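Probable leucine/isoleucine/valine-binding protein (Rhodopirellula baltica, PDB 4KV7) probably binds a small ligand, perhaps a branched-chain amino acid, as a periplasmic binding protein of the leucine-binding family. Local coordinates at residues D14-K19 with P55-K60; P156-F161 with L216-I221. The protein carries 1 engineered substitution. All blocks are in the same frame, centred on the assembly; numbering follows the deposited sequence.

Contact 1: D14-K19 with P55-K60; sequences DAQLLK and PSKTLK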
loop_
_atom_site.group_PDB
_atom_site.type_symbol
_atom_site.label_atom_id
_atom_site.label_comp_id
_atom_site.label_asym_id
_atom_site.label_seq_id
_atom_site.Cartn_x
_atom_site.Cartn_y
_atom_site.Cartn_z
ATOM N N ASP A 14 -34.474 1.007 11.704
ATOM C CA ASP A 14 -34.177 -0.413 11.876
ATOM C C ASP A 14 -32.889 -0.812 11.168
ATOM O O ASP A 14 -32.477 -1.973 11.211
ATOM C CB ASP A 14 -35.344 -1.288 11.403
ATOM C CG ASP A 14 -35.625 -1.148 9.919
ATOM O OD1 ASP A 14 -35.433 -0.041 9.373
ATOM O OD2 ASP A 14 -36.047 -2.150 9.299
ATOM N N ALA A 15 -32.260 0.157 10.511
ATOM C CA ALA A 15 -30.981 -0.079 9.859
ATOM C C ALA A 15 -29.909 -0.265 10.923
ATOM O O ALA A 15 -29.835 0.509 11.876
ATOM C CB ALA A 15 -30.634 1.081 8.944
ATOM N N GLN A 16 -29.088 -1.298 10.775
ATOM C CA GLN A 16 -28.003 -1.514 11.717
ATOM C C GLN A 16 -26.778 -0.741 11.270
ATOM O O GLN A 16 -26.335 -0.860 10.125
ATOM C CB GLN A 16 -27.650 -2.996 11.851
ATOM C CG GLN A 16 -26.564 -3.255 12.897
ATOM C CD GLN A 16 -25.933 -4.632 12.786
ATOM O OE1 GLN A 16 -26.252 -5.403 11.885
ATOM N NE2 GLN A 16 -25.021 -4.941 13.704
ATOM N N LEU A 17 -26.229 0.051 12.181
ATOM C CA LEU A 17 -25.015 0.800 11.914
ATOM C C LEU A 17 -23.802 -0.124 12.001
ATOM O O LEU A 17 -23.588 -0.784 13.021
ATOM C CB LEU A 17 -24.884 1.942 12.922
ATOM C CG LEU A 17 -23.692 2.871 12.704
ATOM C CD1 LEU A 17 -23.847 3.629 11.392
ATOM C CD2 LEU A 17 -23.530 3.829 13.876
ATOM N N LEU A 18 -23.028 -0.191 10.921
ATOM C CA LEU A 18 -21.799 -0.980 10.894
ATOM C C LEU A 18 -20.607 -0.038 10.886
ATOM O O LEU A 18 -20.305 0.577 9.868
ATOM C CB LEU A 18 -21.769 -1.889 9.662
ATOM C CG LEU A 18 -22.965 -2.820 9.467
ATOM C CD1 LEU A 18 -22.794 -3.642 8.193
ATOM C CD2 LEU A 18 -23.155 -3.732 10.676
ATOM N N LYS A 19 -19.938 0.076 12.031
ATOM C CA LYS A 19 -18.812 0.993 12.185
ATOM C C LYS A 19 -17.475 0.325 11.912
ATOM O O LYS A 19 -17.138 -0.692 12.522
ATOM C CB LYS A 19 -18.804 1.584 13.599
ATOM C CG LYS A 19 -19.954 2.543 13.891
ATOM C CD LYS A 19 -19.936 3.052 15.333
ATOM C CE LYS A 19 -20.214 1.936 16.311
ATOM N NZ LYS A 19 -20.280 2.429 17.727
ATOM N N PRO A 55 -28.765 -4.474 2.415
ATOM C CA PRO A 55 -30.072 -3.932 2.796
ATOM C C PRO A 55 -30.191 -3.771 4.311
ATOM O O PRO A 55 -29.729 -4.636 5.054
ATOM C CB PRO A 55 -31.056 -4.992 2.279
ATOM C CG PRO A 55 -30.315 -5.695 1.185
ATOM C CD PRO A 55 -28.890 -5.724 1.643
ATOM N N SER A 56 -30.763 -2.651 4.742
ATOM C CA SER A 56 -30.960 -2.353 6.161
ATOM C C SER A 56 -29.670 -2.313 6.981
ATOM O O SER A 56 -29.686 -2.569 8.190
ATOM C CB SER A 56 -31.968 -3.319 6.788
ATOM O OG SER A 56 -33.220 -3.215 6.138
ATOM N N LYS A 57 -28.561 -1.986 6.321
ATOM C CA LYS A 57 -27.286 -1.761 7.000
ATOM C C LYS A 57 -26.783 -0.388 6.606
ATOM O O LYS A 57 -26.955 0.039 5.462
ATOM C CB LYS A 57 -26.235 -2.804 6.599
ATOM C CG LYS A 57 -26.619 -4.243 6.887
ATOM C CD LYS A 57 -26.920 -4.484 8.357
ATOM C CE LYS A 57 -27.294 -5.945 8.588
ATOM N NZ LYS A 57 -27.852 -6.199 9.944
ATOM N N THR A 58 -26.160 0.303 7.551
ATOM C CA THR A 58 -25.517 1.580 7.266
ATOM C C THR A 58 -24.027 1.483 7.549
ATOM O O THR A 58 -23.621 1.210 8.680
ATOM C CB THR A 58 -26.118 2.709 8.115
ATOM O OG1 THR A 58 -27.520 2.824 7.836
ATOM C CG2 THR A 58 -25.425 4.030 7.807
ATOM N N LEU A 59 -23.216 1.702 6.521
ATOM C CA LEU A 59 -21.773 1.665 6.672
ATOM C C LEU A 59 -21.277 3.009 7.165
ATOM O O LEU A 59 -21.731 4.052 6.698
ATOM C CB LEU A 59 -21.129 1.347 5.331
ATOM C CG LEU A 59 -21.422 -0.038 4.762
ATOM C CD1 LEU A 59 -21.057 -0.090 3.287
ATOM C CD2 LEU A 59 -20.667 -1.108 5.541
ATOM N N LYS A 60 -20.345 2.985 8.110
ATOM C CA LYS A 60 -19.744 4.216 8.602
ATOM C C LYS A 60 -18.268 3.972 8.824
ATOM O O LYS A 60 -17.885 2.962 9.420
ATOM C CB LYS A 60 -20.390 4.653 9.918
ATOM C CG LYS A 60 -19.814 5.954 10.480
ATOM C CD LYS A 60 -20.471 6.335 11.807
ATOM C CE LYS A 60 -19.895 7.634 12.358
ATOM N NZ LYS A 60 -20.291 8.810 11.530
#

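Contact 2: P156-F161 with L216-I221; sequences PEEIGF and LPKAVI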
loop_
_atom_site.group_PDB
_atom_site.type_symbol
_atom_site.label_atom_id
_atom_site.label_comp_id
_atom_site.label_asym_id
_atom_site.label_seq_id
_atom_site.Cartn_x
_atom_site.Cartn_y
_atom_site.Cartn_z
ATOM N N PRO A 156 24.201 -7.754 -9.608
ATOM C CA PRO A 156 23.679 -7.667 -8.241
ATOM C C PRO A 156 24.345 -6.562 -7.414
ATOM O O PRO A 156 23.650 -5.860 -6.679
ATOM C CB PRO A 156 23.995 -9.050 -7.671
ATOM C CG PRO A 156 23.908 -9.959 -8.856
ATOM C CD PRO A 156 24.443 -9.152 -10.018
ATOM N N GLU A 157 25.656 -6.393 -7.565
ATOM C CA GLU A 157 26.403 -5.390 -6.814
ATOM C C GLU A 157 26.103 -3.952 -7.236
ATOM O O GLU A 157 26.522 -3.008 -6.561
ATOM C CB GLU A 157 27.912 -5.628 -6.954
ATOM C CG GLU A 157 28.481 -5.247 -8.326
ATOM C CD GLU A 157 29.991 -5.426 -8.424
ATOM O OE1 GLU A 157 30.568 -6.095 -7.540
ATOM O OE2 GLU A 157 30.598 -4.900 -9.385
ATOM N N GLU A 158 25.406 -3.788 -8.359
ATOM C CA GLU A 158 25.073 -2.471 -8.904
ATOM C C GLU A 158 23.667 -2.015 -8.518
ATOM O O GLU A 158 23.195 -0.971 -8.986
ATOM C CB GLU A 158 25.205 -2.476 -10.427
ATOM C CG GLU A 158 26.637 -2.625 -10.913
ATOM C CD GLU A 158 26.749 -2.917 -12.398
ATOM O OE1 GLU A 158 25.770 -3.387 -13.008
ATOM O OE2 GLU A 158 27.838 -2.685 -12.953
ATOM N N ILE A 159 23.000 -2.783 -7.661
ATOM C CA ILE A 159 21.662 -2.442 -7.199
ATOM C C ILE A 159 21.748 -1.832 -5.808
ATOM O O ILE A 159 22.166 -2.492 -4.852
ATOM C CB ILE A 159 20.738 -3.675 -7.165
ATOM C CG1 ILE A 159 20.623 -4.296 -8.558
ATOM C CG2 ILE A 159 19.356 -3.294 -6.637
ATOM C CD1 ILE A 159 19.937 -5.647 -8.559
ATOM N N GLY A 160 21.348 -0.566 -5.703
ATOM C CA GLY A 160 21.380 0.154 -4.442
ATOM C C GLY A 160 19.996 0.431 -3.892
ATOM O O GLY A 160 18.984 0.226 -4.569
ATOM N N PHE A 161 19.957 0.913 -2.654
ATOM C CA PHE A 161 18.697 1.133 -1.950
ATOM C C PHE A 161 18.693 2.496 -1.286
ATOM O O PHE A 161 19.699 2.920 -0.720
ATOM C CB PHE A 161 18.489 0.045 -0.901
ATOM C CG PHE A 161 18.345 -1.313 -1.504
ATOM C CD1 PHE A 161 19.457 -2.062 -1.870
ATOM C CD2 PHE A 161 17.088 -1.819 -1.761
ATOM C CE1 PHE A 161 19.311 -3.301 -2.473
ATOM C CE2 PHE A 161 16.937 -3.055 -2.369
ATOM C CZ PHE A 161 18.051 -3.792 -2.722
ATOM N N LEU A 216 29.411 2.455 -8.347
ATOM C CA LEU A 216 28.266 3.359 -8.320
ATOM C C LEU A 216 27.005 2.597 -8.725
ATOM O O LEU A 216 27.028 1.852 -9.701
ATOM C CB LEU A 216 28.513 4.515 -9.285
ATOM C CG LEU A 216 27.465 5.621 -9.370
ATOM C CD1 LEU A 216 27.485 6.495 -8.114
ATOM C CD2 LEU A 216 27.664 6.458 -10.623
ATOM N N PRO A 217 25.910 2.755 -7.973
ATOM C CA PRO A 217 24.707 2.003 -8.345
ATOM C C PRO A 217 24.163 2.399 -9.714
ATOM O O PRO A 217 24.166 3.584 -10.071
ATOM C CB PRO A 217 23.703 2.387 -7.254
ATOM C CG PRO A 217 24.531 2.828 -6.105
ATOM C CD PRO A 217 25.727 3.503 -6.718
ATOM N N LYS A 218 23.720 1.401 -10.477
ATOM C CA LYS A 218 23.036 1.650 -11.742
ATOM C C LYS A 218 21.529 1.653 -11.568
ATOM O O LYS A 218 20.803 2.137 -12.438
ATOM C CB LYS A 218 23.437 0.626 -12.799
ATOM C CG LYS A 218 24.862 0.796 -13.272
ATOM C CD LYS A 218 25.225 -0.196 -14.373
ATOM C CE LYS A 218 26.546 0.177 -15.037
ATOM N NZ LYS A 218 27.656 0.331 -14.063
ATOM N N ALA A 219 21.071 1.124 -10.441
ATOM C CA ALA A 219 19.658 1.101 -10.125
ATOM C C ALA A 219 19.527 1.433 -8.657
ATOM O O ALA A 219 20.334 0.970 -7.842
ATOM C CB ALA A 219 19.068 -0.285 -10.399
ATOM N N VAL A 220 18.519 2.228 -8.318
ATOM C CA VAL A 220 18.235 2.559 -6.931
ATOM C C VAL A 220 16.778 2.236 -6.640
ATOM O O VAL A 220 15.862 2.820 -7.227
ATOM C CB VAL A 220 18.517 4.042 -6.615
ATOM C CG1 VAL A 220 18.105 4.376 -5.195
ATOM C CG2 VAL A 220 19.991 4.356 -6.820
ATOM N N ILE A 221 16.578 1.285 -5.733
ATOM C CA ILE A 221 15.263 0.888 -5.259
ATOM C C ILE A 221 14.895 1.776 -4.080
ATOM O O ILE A 221 15.607 1.835 -3.068
ATOM C CB ILE A 221 15.239 -0.619 -4.898
ATOM C CG1 ILE A 221 15.386 -1.449 -6.178
ATOM C CG2 ILE A 221 13.950 -0.987 -4.175
ATOM C CD1 ILE A 221 15.643 -2.947 -5.960
HETATM O O HOH W 1 29.654 -0.806 -12.518
#

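Contact 1: D14-K19 with P55-K60
Strands 16-19 and 57-60 run side by side in the same direction, the two strands of the beta-alpha-beta unit that helix 31-50 connects. Their backbones pair as a regular parallel sheet: Q16 and L18 each donate an N-H and offer a carbonyl to the second segment. The straightest of these bonds, L18 N to T58 O at 2.7 Å, meets its acceptor nearly along the C=O axis, with an N-H...O angle of 175°. Just before the strand, A15 CA makes a C-H...O contact with S56 O, while its CB lies near T58 OG1.

K57 shows how a side chain can add to such pairing. Its CG lies anti to the carbonyl carbon (chi1 -59°), and CB and CG pass obliquely by L18, with CB 3.9 Å from L18 CD1. A bend at chi2, -58°, then sends the chain alongside Q16: CD rests 3.9 Å from Q16 CB, and CE approaches the amide oxygen. The tip, NZ, donates a short 2.6 Å hydrogen bond to Q16 OE1 in the plane of the carbonyl. Q16 reaches it with an extended chain, its CG anti to the backbone N. An alanine here would keep the CB that meets L18 but remove the methylenes alongside Q16 and the ammonium at the tip, and would probably leave the glutamine amide less fixed in its rotation.

On the other face, L17 bridges T58 and K60, its CD1 3.9 Å from K60 CB. Four backbone bonds thus hold the segments together, and on a largely solvent-accessible surface one short, in-plane ammonium-amide bond ties K57 to Q16, its positive charge probably polarising the amide carbonyl without being neutralised by it.

Contact 2: P156-F161 with L216-I221
Backbone hydrogen bonds set the parallel register of strands 159-161 and 219-221. G160 serves the second strand from both its polar atoms: its N donates to A219 O at 2.8 Å, in the carbonyl plane, and its O accepts from I221 N at 2.9 Å. Two residues earlier, where a 3-10 turn (156-158) leads into the strand, E158 O takes two N-H groups, a good bond from K218 N (2.9 Å) and a weak one from A219 N. The absence of a side chain at G160 matters here, since a CB there would come tightly against P217 CG.

Charge adds a second grip at this end. The side chains of E158 and K218 lie alongside each other, and K218 NZ forms a 3.2 Å salt bridge with E158 OE2 from above the carboxylate plane. A water bridges the two charged groups by shorter bonds, donating to OE2 and accepting from NZ, completing a triangle with the direct contact. OE1 accepts a hydrogen bond from the backbone N of K155, so the carboxylate is held from both oxygens.

Apolar contacts occupy the face shared by I159, F161 and I221. I221 CD1 touches both I159 CG2 and F161 CE2, at 3.8 Å each, while I221 CB lies beside F161 CD2.

Beyond the pair, F173 of helix 167-183 meets the F161 ring edge-to-face, and M145 and V146 of helix 138-151 pack on I221. Strand 193-196 flanks 159-164 on one side and strand 244-247 flanks 219-223 on the other, placing this contact inside the parallel part of the larger sheet.

Overall arrangement
Contact 1 and contact 2 illustrate the same parallel strand pairing in two separate sheets, on opposite sides of the chain's centre. Their centres lie 51 Å apart and their nearest atoms about 35 Å apart, so they do not touch. Along the chain they come in series: strands 16-24 and 57-65, joined through helix 31-50, precede strands 159-164 and 219-223. The latter two are neighbours in the mixed sheet, although strand 193-196 comes between them in sequence. The separation is consistent with the two-lobed architecture of periplasmic binding proteins, with one contact at the surface of one lobe and the other buried in the second.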